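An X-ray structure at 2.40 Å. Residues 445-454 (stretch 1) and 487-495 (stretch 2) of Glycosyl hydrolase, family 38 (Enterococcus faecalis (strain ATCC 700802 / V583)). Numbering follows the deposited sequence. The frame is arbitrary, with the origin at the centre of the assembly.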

# COMPACT_ATOMS: atom_id res chain seq x y z
N GLN A 445 15.86 -28.05 -26.25
CA GLN A 445 16.33 -29.26 -26.91
C GLN A 445 17.84 -29.29 -27.10
O GLN A 445 18.39 -30.35 -27.42
CB GLN A 445 15.64 -29.42 -28.27
CG GLN A 445 14.14 -29.57 -28.19
CD GLN A 445 13.46 -29.30 -29.52
OE1 GLN A 445 14.12 -29.08 -30.53
NE2 GLN A 445 12.13 -29.31 -29.52
N LYS A 446 18.52 -28.16 -26.92
CA LYS A 446 19.97 -28.13 -27.12
C LYS A 446 20.67 -28.81 -25.95
O LYS A 446 20.36 -28.53 -24.78
CB LYS A 446 20.46 -26.69 -27.26
CG LYS A 446 21.90 -26.57 -27.71
CD LYS A 446 22.30 -25.12 -27.93
CE LYS A 446 23.72 -25.01 -28.47
NZ LYS A 446 24.12 -23.60 -28.73
N ALA A 447 21.60 -29.71 -26.26
CA ALA A 447 22.32 -30.44 -25.23
C ALA A 447 23.16 -29.48 -24.39
O ALA A 447 23.64 -28.45 -24.87
CB ALA A 447 23.20 -31.52 -25.85
N THR A 448 23.34 -29.84 -23.12
CA THR A 448 24.09 -29.00 -22.19
C THR A 448 25.50 -29.54 -22.05
O THR A 448 25.68 -30.66 -21.55
CB THR A 448 23.40 -28.96 -20.83
OG1 THR A 448 22.08 -28.43 -20.98
CG2 THR A 448 24.19 -28.10 -19.86
N PRO A 449 26.52 -28.79 -22.46
CA PRO A 449 27.90 -29.24 -22.23
C PRO A 449 28.24 -29.21 -20.75
O PRO A 449 27.63 -28.49 -19.96
CB PRO A 449 28.74 -28.23 -23.02
CG PRO A 449 27.78 -27.52 -23.92
CD PRO A 449 26.47 -27.52 -23.20
N ASP A 450 29.23 -30.02 -20.39
CA ASP A 450 29.74 -30.00 -19.02
C ASP A 450 30.65 -28.79 -18.84
O ASP A 450 31.53 -28.54 -19.67
CB ASP A 450 30.49 -31.29 -18.70
CG ASP A 450 30.81 -31.42 -17.22
OD1 ASP A 450 30.07 -30.85 -16.40
OD2 ASP A 450 31.81 -32.09 -16.89
N TYR A 451 30.43 -28.04 -17.76
CA TYR A 451 31.17 -26.81 -17.51
C TYR A 451 32.07 -26.95 -16.29
O TYR A 451 31.93 -27.88 -15.49
CB TYR A 451 30.21 -25.63 -17.33
CG TYR A 451 29.65 -25.11 -18.64
CD1 TYR A 451 30.30 -24.13 -19.36
CD2 TYR A 451 28.46 -25.62 -19.15
CE1 TYR A 451 29.79 -23.66 -20.56
CE2 TYR A 451 27.94 -25.15 -20.34
CZ TYR A 451 28.61 -24.17 -21.05
OH TYR A 451 28.10 -23.71 -22.24
N GLN A 452 32.99 -26.01 -16.17
CA GLN A 452 34.02 -26.03 -15.14
C GLN A 452 34.26 -24.61 -14.65
O GLN A 452 34.27 -23.66 -15.44
CB GLN A 452 35.32 -26.63 -15.70
CG GLN A 452 36.51 -26.59 -14.75
CD GLN A 452 37.77 -27.16 -15.39
OE1 GLN A 452 38.81 -26.51 -15.41
NE2 GLN A 452 37.67 -28.38 -15.91
N VAL A 453 34.45 -24.47 -13.34
CA VAL A 453 34.68 -23.17 -12.72
C VAL A 453 36.18 -22.94 -12.60
O VAL A 453 36.92 -23.84 -12.18
CB VAL A 453 34.00 -23.08 -11.34
CG1 VAL A 453 34.22 -21.71 -10.72
CG2 VAL A 453 32.52 -23.38 -11.47
N ILE A 454 36.63 -21.75 -12.97
CA ILE A 454 38.04 -21.38 -12.88
C ILE A 454 38.17 -20.00 -12.26
O ILE A 454 37.25 -19.17 -12.35
CB ILE A 454 38.75 -21.43 -14.25
CG1 ILE A 454 38.06 -20.48 -15.24
CG2 ILE A 454 38.80 -22.85 -14.79
CD1 ILE A 454 38.84 -20.28 -16.52
N ALA A 487 16.62 -17.33 -22.88
CA ALA A 487 17.95 -17.63 -22.37
C ALA A 487 17.97 -19.00 -21.71
O ALA A 487 16.93 -19.54 -21.32
CB ALA A 487 18.43 -16.56 -21.38
N LYS A 488 19.17 -19.54 -21.59
CA LYS A 488 19.42 -20.78 -20.85
C LYS A 488 20.36 -20.47 -19.70
O LYS A 488 21.40 -19.83 -19.90
CB LYS A 488 20.01 -21.86 -21.76
CG LYS A 488 20.11 -23.22 -21.10
CD LYS A 488 20.38 -24.32 -22.12
CE LYS A 488 20.24 -25.70 -21.50
NZ LYS A 488 20.35 -26.78 -22.52
N TYR A 489 20.00 -20.90 -18.50
CA TYR A 489 20.74 -20.58 -17.29
C TYR A 489 21.26 -21.85 -16.65
O TYR A 489 20.57 -22.87 -16.61
CB TYR A 489 19.87 -19.81 -16.30
CG TYR A 489 19.38 -18.48 -16.82
CD1 TYR A 489 20.14 -17.33 -16.65
CD2 TYR A 489 18.17 -18.37 -17.48
CE1 TYR A 489 19.71 -16.11 -17.12
CE2 TYR A 489 17.72 -17.16 -17.96
CZ TYR A 489 18.50 -16.03 -17.78
OH TYR A 489 18.06 -14.81 -18.25
N LEU A 490 22.49 -21.77 -16.13
CA LEU A 490 23.10 -22.87 -15.40
C LEU A 490 23.32 -22.42 -13.96
O LEU A 490 23.81 -21.31 -13.71
CB LEU A 490 24.43 -23.28 -16.04
CG LEU A 490 24.82 -24.74 -15.82
CD1 LEU A 490 23.69 -25.66 -16.25
CD2 LEU A 490 26.10 -25.08 -16.57
N THR A 491 22.95 -23.28 -13.02
CA THR A 491 23.06 -23.00 -11.59
C THR A 491 24.24 -23.78 -11.03
O THR A 491 24.20 -25.02 -10.97
CB THR A 491 21.76 -23.36 -10.87
OG1 THR A 491 20.69 -22.55 -11.37
CG2 THR A 491 21.90 -23.14 -9.38
N VAL A 492 25.29 -23.07 -10.64
CA VAL A 492 26.54 -23.67 -10.19
C VAL A 492 26.66 -23.49 -8.68
O VAL A 492 26.30 -22.44 -8.14
CB VAL A 492 27.75 -23.04 -10.91
CG1 VAL A 492 29.04 -23.75 -10.52
CG2 VAL A 492 27.55 -23.10 -12.42
N GLU A 493 27.16 -24.53 -8.01
CA GLU A 493 27.29 -24.54 -6.56
C GLU A 493 28.77 -24.44 -6.20
O GLU A 493 29.58 -25.26 -6.64
CB GLU A 493 26.68 -25.82 -5.98
CG GLU A 493 26.41 -25.77 -4.49
CD GLU A 493 25.67 -26.99 -3.99
OE1 GLU A 493 25.93 -28.10 -4.51
OE2 GLU A 493 24.82 -26.85 -3.09
N LEU A 494 29.12 -23.43 -5.40
CA LEU A 494 30.49 -23.21 -4.96
C LEU A 494 30.58 -23.33 -3.45
O LEU A 494 29.62 -23.03 -2.72
CB LEU A 494 31.01 -21.84 -5.41
CG LEU A 494 31.16 -21.59 -6.91
CD1 LEU A 494 31.78 -20.23 -7.16
CD2 LEU A 494 31.99 -22.68 -7.56
N SER A 495 31.75 -23.76 -2.97
CA SER A 495 32.04 -23.87 -1.54
C SER A 495 33.03 -22.77 -1.18
O SER A 495 34.23 -22.91 -1.43
CB SER A 495 32.59 -25.26 -1.21
OG SER A 495 32.88 -25.37 0.17

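Two stretches that share no backbone-to-backbone hydrogen bonds can still meet through their side chains, as this pair from a family 38 glycosyl hydrolase illustrates. Residues 487-495 belong to a longer strand, whereas the other stretch runs as loop or turn before entering a strand at residues 451-454. The two strand axes come no closer than 9.3 Å, and their N-to-C directions diverge by 43°. Such a gap is too wide for the pairing of neighbours in a sheet; it is the spacing expected when layers pack through their side chains. The closest register points agree, with the CA atoms of Thr448 and Leu490 9.2 Å apart and those of Val453 and Val492 8.5 Å apart.

The alternation of a beta strand decides who takes part. Lys488, Leu490, Val492 and Leu494 all direct their CA-to-CB bonds toward the other stretch, while the odd-numbered residues between them make no contact with it. The same rhythm appears across the gap, where Tyr451 and Val453 point toward the partner and Gln452 points away. The contact is modest, burying 319 Å² over both sides, and three residues, Lys488, Leu490 and Val453, contribute more than half of it.

Lys488 covers the most, 63 Å². All four of its chi angles lie in the t well, so the side chain is fully extended and carries its amine across the gap to the loop that precedes the strand. There NZ donates a hydrogen bond to OG1 of Thr448 at 2.8 Å, the one hydrogen bond between the stretches. Carbonyl oxygen O of Lys446 also lies only 2.9 Å from Lys488 NZ, but the angle is poor and the approach does not count as a hydrogen bond. Its partial negative charge nonetheless sits close to the amine, an electrostatically reasonable neighbour for a buried lysine. The long methylene chain lets one residue combine a polar tip with substantial buried surface.

Two residues further on, Leu490 covers 58 Å² and turns the chemistry from polar to apolar. Its CD2 meets CD2 of Tyr451 at 3.5 Å, approaching the aromatic ring obliquely. Its other methyl, CD1, lies 4.4 Å from CG2 of Thr448, a looser contact. Thr448 thus faces two neighbours on the same strand: its hydroxyl accepts from the lysine while its methyl lies near the leucine.

Val453, covering 55 Å², anchors the far end. Val453 CG2 lies 3.6 Å from Val492 CG1, and both Val453 CG1 and Val453 CG2 lie 4.0 Å from Leu494 CD2, so the leucine methyl packs against both branches of the valine. Because Val492 and Leu494 are two residues apart, they project from the same side of their strand, and one branched side chain can touch both. No directional bond is needed here; close packing of buried methyls supplies the cohesion. The example illustrates a general economy, in which a single polar tether at one end is followed by apolar packing along the strand.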